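Local coordinates for protein FG41 Malonate Semialdehyde Decarboxylase (Coryneform bacterium, PDB 3MLC) that belongs to the tautomerase superfamily and assembles as a trimer of subunits with a beta-alpha-beta fold, at residues I3-T8 and V66-F71; D21-A26 and A86-S91; F59-S64 and G99-I104. All coordinates share one frame; numbering follows the deposited sequence.

Contact 1: I3-T8 and V66-F71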
# COMPACT_ATOMS: atom_id res chain seq x y z
N ILE A 3 7.08 -4.99 -4.00
CA ILE A 3 6.03 -5.99 -3.87
C ILE A 3 5.58 -6.11 -2.43
O ILE A 3 6.39 -6.32 -1.53
CB ILE A 3 6.46 -7.42 -4.41
CG1 ILE A 3 7.25 -7.35 -5.72
CG2 ILE A 3 5.26 -8.36 -4.54
CD1 ILE A 3 6.60 -6.51 -6.81
N ARG A 4 4.27 -5.98 -2.23
CA ARG A 4 3.69 -6.24 -0.94
C ARG A 4 2.93 -7.54 -1.03
O ARG A 4 1.97 -7.67 -1.79
CB ARG A 4 2.77 -5.08 -0.50
CG ARG A 4 3.53 -3.82 -0.17
CD ARG A 4 2.63 -2.61 -0.03
NE ARG A 4 3.42 -1.39 0.12
CZ ARG A 4 3.78 -0.84 1.29
NH1 ARG A 4 3.38 -1.42 2.42
NH2 ARG A 4 4.53 0.28 1.33
N ILE A 5 3.39 -8.53 -0.28
CA ILE A 5 2.73 -9.82 -0.26
C ILE A 5 2.02 -9.92 1.07
O ILE A 5 2.65 -9.98 2.12
CB ILE A 5 3.74 -11.00 -0.41
CG1 ILE A 5 4.45 -10.93 -1.77
CG2 ILE A 5 3.03 -12.36 -0.21
CD1 ILE A 5 5.91 -11.39 -1.76
N ASP A 6 0.70 -9.96 1.03
CA ASP A 6 -0.05 -10.13 2.26
C ASP A 6 -0.71 -11.49 2.27
O ASP A 6 -1.45 -11.83 1.36
CB ASP A 6 -1.08 -9.01 2.45
CG ASP A 6 -0.44 -7.71 2.85
OD1 ASP A 6 -0.56 -7.31 4.04
OD2 ASP A 6 0.16 -7.06 1.98
N LEU A 7 -0.42 -12.26 3.31
CA LEU A 7 -0.89 -13.64 3.40
C LEU A 7 -1.34 -13.96 4.83
O LEU A 7 -1.32 -13.11 5.71
CB LEU A 7 0.18 -14.63 2.87
CG LEU A 7 1.60 -14.71 3.43
CD1 LEU A 7 2.34 -15.82 2.73
CD2 LEU A 7 2.36 -13.43 3.22
N THR A 8 -1.79 -15.20 5.03
CA THR A 8 -2.33 -15.60 6.33
C THR A 8 -1.26 -16.34 7.16
O THR A 8 -0.30 -16.85 6.60
CB THR A 8 -3.64 -16.40 6.19
OG1 THR A 8 -3.37 -17.59 5.46
CG2 THR A 8 -4.71 -15.60 5.45
N VAL A 66 -3.39 -15.49 -0.63
CA VAL A 66 -2.17 -14.72 -0.81
C VAL A 66 -2.51 -13.54 -1.72
O VAL A 66 -2.90 -13.73 -2.86
CB VAL A 66 -1.04 -15.57 -1.46
CG1 VAL A 66 0.27 -14.76 -1.60
CG2 VAL A 66 -0.82 -16.83 -0.66
N ILE A 67 -2.35 -12.32 -1.21
CA ILE A 67 -2.58 -11.12 -1.98
C ILE A 67 -1.24 -10.49 -2.32
O ILE A 67 -0.42 -10.26 -1.43
CB ILE A 67 -3.52 -10.08 -1.25
CG1 ILE A 67 -4.87 -10.73 -0.91
CG2 ILE A 67 -3.71 -8.82 -2.11
CD1 ILE A 67 -5.91 -9.76 -0.42
N ILE A 68 -1.05 -10.21 -3.60
CA ILE A 68 0.23 -9.75 -4.13
C ILE A 68 -0.02 -8.43 -4.86
O ILE A 68 -0.76 -8.38 -5.81
CB ILE A 68 0.85 -10.82 -5.09
CG1 ILE A 68 1.19 -12.10 -4.34
CG2 ILE A 68 2.08 -10.27 -5.82
CD1 ILE A 68 1.15 -13.37 -5.20
N HIS A 69 0.59 -7.36 -4.39
CA HIS A 69 0.33 -6.03 -4.94
C HIS A 69 1.66 -5.53 -5.44
O HIS A 69 2.57 -5.32 -4.66
CB HIS A 69 -0.19 -5.13 -3.82
CG HIS A 69 -0.81 -3.85 -4.28
ND1 HIS A 69 -0.67 -3.33 -5.55
CD2 HIS A 69 -1.53 -2.93 -3.58
CE1 HIS A 69 -1.31 -2.18 -5.63
NE2 HIS A 69 -1.84 -1.91 -4.45
N VAL A 70 1.75 -5.34 -6.75
CA VAL A 70 2.97 -4.94 -7.42
C VAL A 70 2.97 -3.43 -7.67
O VAL A 70 2.12 -2.91 -8.40
CB VAL A 70 3.12 -5.70 -8.80
CG1 VAL A 70 4.42 -5.33 -9.54
CG2 VAL A 70 3.04 -7.20 -8.61
N PHE A 71 3.92 -2.71 -7.07
CA PHE A 71 4.13 -1.30 -7.39
C PHE A 71 5.32 -1.15 -8.33
O PHE A 71 6.47 -1.49 -7.99
CB PHE A 71 4.33 -0.46 -6.12
CG PHE A 71 3.17 -0.52 -5.16
CD1 PHE A 71 2.15 0.43 -5.21
CD2 PHE A 71 3.11 -1.51 -4.20
CE1 PHE A 71 1.09 0.40 -4.31
CE2 PHE A 71 2.04 -1.56 -3.28
CZ PHE A 71 1.04 -0.60 -3.34

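Contact 2: D21-A26 and A86-S91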
# COMPACT_ATOMS: atom_id res chain seq x y z
N ASP A 21 10.22 -15.97 -2.93
CA ASP A 21 11.09 -16.48 -3.99
C ASP A 21 10.41 -16.70 -5.34
O ASP A 21 10.91 -16.24 -6.38
CB ASP A 21 11.79 -17.76 -3.53
CG ASP A 21 12.80 -17.50 -2.42
OD1 ASP A 21 13.18 -18.47 -1.74
OD2 ASP A 21 13.19 -16.33 -2.20
N ALA A 22 9.27 -17.39 -5.32
CA ALA A 22 8.47 -17.67 -6.51
C ALA A 22 7.95 -16.42 -7.22
O ALA A 22 8.10 -16.28 -8.44
CB ALA A 22 7.33 -18.64 -6.17
N VAL A 23 7.38 -15.48 -6.45
CA VAL A 23 6.88 -14.20 -6.97
C VAL A 23 8.01 -13.46 -7.64
O VAL A 23 7.83 -12.87 -8.70
CB VAL A 23 6.21 -13.30 -5.86
CG1 VAL A 23 5.93 -11.86 -6.37
CG2 VAL A 23 4.92 -13.94 -5.34
N HIS A 24 9.20 -13.53 -7.03
CA HIS A 24 10.37 -12.83 -7.53
C HIS A 24 11.00 -13.49 -8.74
O HIS A 24 11.41 -12.81 -9.69
CB HIS A 24 11.43 -12.66 -6.43
CG HIS A 24 12.67 -11.96 -6.91
ND1 HIS A 24 12.65 -10.64 -7.33
CD2 HIS A 24 13.95 -12.39 -7.05
CE1 HIS A 24 13.87 -10.30 -7.74
NE2 HIS A 24 14.67 -11.33 -7.56
N ASP A 25 11.13 -14.81 -8.70
CA ASP A 25 11.64 -15.57 -9.86
C ASP A 25 10.79 -15.25 -11.08
O ASP A 25 11.32 -15.05 -12.17
CB ASP A 25 11.65 -17.10 -9.63
CG ASP A 25 12.58 -17.54 -8.49
OD1 ASP A 25 13.64 -16.90 -8.29
OD2 ASP A 25 12.24 -18.54 -7.78
N ALA A 26 9.47 -15.20 -10.87
CA ALA A 26 8.53 -14.98 -11.94
C ALA A 26 8.67 -13.58 -12.57
O ALA A 26 8.61 -13.46 -13.79
CB ALA A 26 7.10 -15.25 -11.48
N ALA A 86 0.23 -14.93 -14.94
CA ALA A 86 0.34 -16.38 -15.21
C ALA A 86 1.58 -16.98 -14.58
O ALA A 86 1.48 -18.01 -13.91
CB ALA A 86 0.34 -16.67 -16.72
N ALA A 87 2.73 -16.33 -14.79
CA ALA A 87 4.01 -16.84 -14.27
C ALA A 87 4.02 -16.93 -12.75
O ALA A 87 4.48 -17.93 -12.20
CB ALA A 87 5.18 -16.03 -14.78
N ILE A 88 3.49 -15.91 -12.07
CA ILE A 88 3.39 -15.93 -10.61
C ILE A 88 2.53 -17.08 -10.12
O ILE A 88 2.94 -17.81 -9.25
CB ILE A 88 2.85 -14.57 -10.02
CG1 ILE A 88 3.73 -13.39 -10.44
CG2 ILE A 88 2.74 -14.66 -8.48
CD1 ILE A 88 3.27 -12.04 -9.88
N THR A 89 1.34 -17.25 -10.70
CA THR A 89 0.39 -18.29 -10.28
C THR A 89 0.95 -19.71 -10.51
O THR A 89 0.84 -20.58 -9.64
CB THR A 89 -0.99 -18.08 -10.95
OG1 THR A 89 -1.43 -16.73 -10.71
CG2 THR A 89 -2.04 -19.01 -10.39
N GLU A 90 1.57 -19.92 -11.68
CA GLU A 90 2.17 -21.21 -11.97
C GLU A 90 3.46 -21.44 -11.15
O GLU A 90 3.76 -22.56 -10.79
CB GLU A 90 2.29 -21.50 -13.50
CG GLU A 90 3.23 -20.58 -14.33
CD GLU A 90 2.75 -20.30 -15.80
OE1 GLU A 90 3.54 -19.67 -16.56
OE2 GLU A 90 1.61 -20.65 -16.21
N SER A 91 4.19 -20.36 -10.82
CA SER A 91 5.35 -20.44 -9.93
C SER A 91 5.00 -20.84 -8.50
O SER A 91 5.86 -21.35 -7.78
CB SER A 91 6.13 -19.13 -9.87
OG SER A 91 6.99 -18.98 -10.99

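Contact 3: F59-S64 and G99-I104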
# COMPACT_ATOMS: atom_id res chain seq x y z
N PHE A 59 -16.37 -19.46 -7.79
CA PHE A 59 -15.41 -20.37 -7.16
C PHE A 59 -15.27 -20.03 -5.67
O PHE A 59 -15.72 -18.97 -5.22
CB PHE A 59 -14.05 -20.35 -7.88
CG PHE A 59 -13.31 -19.03 -7.79
CD1 PHE A 59 -13.50 -18.03 -8.74
CD2 PHE A 59 -12.39 -18.81 -6.76
CE1 PHE A 59 -12.79 -16.82 -8.66
CE2 PHE A 59 -11.69 -17.61 -6.67
CZ PHE A 59 -11.88 -16.62 -7.62
N GLN A 60 -14.68 -20.94 -4.90
CA GLN A 60 -14.34 -20.60 -3.53
C GLN A 60 -12.83 -20.66 -3.33
O GLN A 60 -12.11 -21.39 -4.01
CB GLN A 60 -15.09 -21.46 -2.49
CG GLN A 60 -15.91 -20.66 -1.41
CD GLN A 60 -15.08 -19.67 -0.53
OE1 GLN A 60 -14.97 -19.85 0.69
NE2 GLN A 60 -14.54 -18.61 -1.15
N ARG A 61 -12.36 -19.85 -2.40
CA ARG A 61 -10.97 -19.86 -1.98
C ARG A 61 -10.87 -20.62 -0.65
O ARG A 61 -11.86 -20.73 0.11
CB ARG A 61 -10.46 -18.42 -1.83
CG ARG A 61 -10.94 -17.44 -2.91
CD ARG A 61 -10.08 -16.18 -2.91
NE ARG A 61 -10.51 -15.16 -3.86
CZ ARG A 61 -9.87 -14.83 -4.99
NH1 ARG A 61 -8.75 -15.45 -5.34
NH2 ARG A 61 -10.36 -13.87 -5.78
N SER A 62 -9.70 -21.16 -0.36
CA SER A 62 -9.39 -21.53 1.01
C SER A 62 -9.23 -20.22 1.81
O SER A 62 -9.11 -19.13 1.22
CB SER A 62 -8.15 -22.43 1.08
OG SER A 62 -6.94 -21.70 0.99
N PRO A 63 -9.29 -20.30 3.16
CA PRO A 63 -8.94 -19.11 3.95
C PRO A 63 -7.48 -18.67 3.85
O PRO A 63 -7.13 -17.59 4.34
CB PRO A 63 -9.31 -19.50 5.39
CG PRO A 63 -9.34 -20.99 5.38
CD PRO A 63 -9.74 -21.42 4.01
N SER A 64 -6.63 -19.50 3.23
CA SER A 64 -5.20 -19.21 3.11
C SER A 64 -4.88 -18.41 1.84
O SER A 64 -4.12 -18.85 0.98
CB SER A 64 -4.40 -20.52 3.10
OG SER A 64 -4.60 -21.25 4.29
N GLY A 99 -4.24 -21.99 -7.24
CA GLY A 99 -4.56 -20.89 -8.16
C GLY A 99 -5.80 -20.09 -7.83
O GLY A 99 -5.96 -18.98 -8.33
N SER A 100 -6.68 -20.65 -7.00
CA SER A 100 -7.86 -19.94 -6.52
C SER A 100 -7.55 -18.94 -5.39
O SER A 100 -8.33 -18.01 -5.14
CB SER A 100 -8.92 -20.94 -6.03
OG SER A 100 -8.41 -21.81 -5.04
N ASP A 101 -6.43 -19.14 -4.71
CA ASP A 101 -6.05 -18.34 -3.55
C ASP A 101 -5.05 -17.22 -3.87
O ASP A 101 -4.45 -16.66 -2.97
CB ASP A 101 -5.49 -19.24 -2.44
CG ASP A 101 -6.47 -20.30 -1.97
OD1 ASP A 101 -7.66 -20.23 -2.33
OD2 ASP A 101 -6.03 -21.22 -1.24
N VAL A 102 -4.87 -16.92 -5.15
CA VAL A 102 -3.93 -15.88 -5.56
C VAL A 102 -4.71 -14.66 -6.10
O VAL A 102 -5.54 -14.80 -7.01
CB VAL A 102 -2.92 -16.41 -6.62
CG1 VAL A 102 -1.96 -15.30 -7.08
CG2 VAL A 102 -2.13 -17.60 -6.07
N PHE A 103 -4.47 -13.50 -5.50
CA PHE A 103 -5.03 -12.23 -5.97
C PHE A 103 -3.85 -11.30 -6.26
O PHE A 103 -2.98 -11.11 -5.43
CB PHE A 103 -5.96 -11.64 -4.90
CG PHE A 103 -6.65 -10.34 -5.32
CD1 PHE A 103 -7.94 -10.37 -5.86
CD2 PHE A 103 -6.03 -9.10 -5.15
CE1 PHE A 103 -8.59 -9.18 -6.22
CE2 PHE A 103 -6.67 -7.91 -5.52
CZ PHE A 103 -7.96 -7.95 -6.05
N ILE A 104 -3.80 -10.76 -7.48
CA ILE A 104 -2.72 -9.85 -7.85
C ILE A 104 -3.30 -8.55 -8.36
O ILE A 104 -4.34 -8.52 -9.02
CB ILE A 104 -1.73 -10.44 -8.91
CG1 ILE A 104 -1.46 -11.94 -8.70
CG2 ILE A 104 -0.38 -9.66 -8.90
CD1 ILE A 104 -0.90 -12.63 -9.94

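Contact 1: I3-T8 and V66-F71
Arg4 and His69 face each other as a hydrogen-bonded pair between the two central antiparallel strands of the tautomerase-fold sheet, whose axes lie 4.7 Å apart at 170°. Arg4 N reaches His69 O at 3.0 Å in a nearly straight bond, and His69 N returns a bond to Arg4 O. Asp6 and Ile67 form the next such pair, with Asp6 N 2.7 Å from Ile67 O. Ile5-Ile68 is the non-hydrogen-bonded pair between them, and Ile3-Val70 another beyond Arg4-His69. On the face carrying Ile3, Ile5, Ile68 and Val70, helix 14-31 packs through Val23 and Leu27. The second torsion of Ile3 (chi2 -51°) swings CD1 round to lie alongside Val70, 3.7 Å from Val70 CG1. The other face, with Arg4, Asp6, Ile67 and His69, meets the other subunits. There Asp6 OD1 is hydrogen-bonded to His45 and OD2 forms a salt bridge to Arg4 of the second subunit, while Arg4 NH1 reaches Asp6 of the third. These links would be expected to stabilise both charges within the buried trimer centre. The extended Arg4 chain passes the Phe71 ring with the guanidinium and ring planes 84° apart, and Arg4 CD lies 3.5 Å from Phe71 CE2.

Contact 2: D21-A26 and A86-S91
Ile88 meets Val23 and Ala26 where helices 14-31 and 78-92 pack against each other, their local axes 8.4 Å apart and 144° between directions. From CB the Ile88 side chain divides. CG1 sits beside the backbone N (chi1 -57°) and comes 4.0 Å from Ala26 CB, whereas CG2, on the opposite side from that N, lies 3.9 Å from Val23 CG2, the two side chains meeting at a slant. Beyond CG1 the chain runs extended to CD1, which meets Ile104 on strand 102-109; CG2 also touches Ile68 of the sheet.

Small residues account for the close approach. Ala26 CB points at the partner helix and fits against its backbone, 3.7 Å from both Ala87 C and Ile88 N, with Ala87 CB at 3.9 Å. One turn earlier, Ala22 CB is directed at the end of the other segment, 3.5 Å from Ser91 O. Ser91 OG lies 3.8 Å from Ala26 CB, a van der Waals contact.

Val23 and Ile88 both reach Ile68 on strand 66-73. Two antiparallel helices laid on one face of the sheet in this way are characteristic of the tautomerase-superfamily subunit, built from two beta-alpha-beta units.

Contact 3: F59-S64 and G99-I104
An ST turn at Ser62 anchors the loop 59-64 to the turn that leads into strand 102-109, with the Asp101 carboxylate as the clasp between them. Ser62 OG accepts from Ser64 N at 3.2 Å, which defines the turn, and the same hydroxyl donates to Asp101 OD2; the modelled 2.5 Å is shorter than usual and its exact length doubtful. The other carboxylate oxygen takes the backbone: Ser62 N lies 3.0 Å from Asp101 OD1, on its syn side but 31° out of the carboxylate plane. Ser100 OG approaches OD1 from the opposite face, well above that plane. These two donors at OD1, supported by the contact at OD2, would limit rotation of the carboxylate, which Asp101 presents by placing CG beside its own backbone N (chi1 -59°).

One residue earlier in the loop, Arg61 stretches its chain over the Ser100 carbonyl. Arg61 CD is 3.4 Å from Ser100 O, and NH1 makes a weak hydrogen bond to that oxygen, bent to 127°. Phe59 CE2 sits 3.7 Å above the centre of the guanidinium plane, so an edge of the ring is laid over its face, while Phe103 has Arg61 NH2 at its rim. The strongest polar partner of the guanidinium is Phe116 O of the second subunit, bonded to NH2; NE bonds to Glu53 O.

Phe103 stacks on Phe39 of that neighbouring subunit, and Phe59 meets its Phe118 edge-to-face. Within the chain, Asp101 and Phe103 bond through their backbones to strand 66-73, Val102 packs on Thr89 and Leu92 of helix 78-92, and Ile104 extends the sheet as an antiparallel ladder into the second subunit.

Overall arrangement
The segments of the three contacts alternate along the chain: 3-8, 21-26, 59-64, 66-71, 86-91 and 99-104, so every pair of contacts crosses. Contact 1 is the middle of the mixed sheet, ordered 39-45, 2-8, 66-73, 102-109. Contact 2 lies on one face of it, centres about 12 Å apart, and Ile3 packs directly on Val23. Contact 3 sits near one end of strand 102-109, the edge strand within this chain, its centre about 13 Å from that of contact 1 and 15 Å from that of contact 2; Thr89 packs against Gly99. The sheet, the helix layer on one face and a loop at its end thus interlock, and all three contacts also touch the second subunit, tying the fold to the trimer.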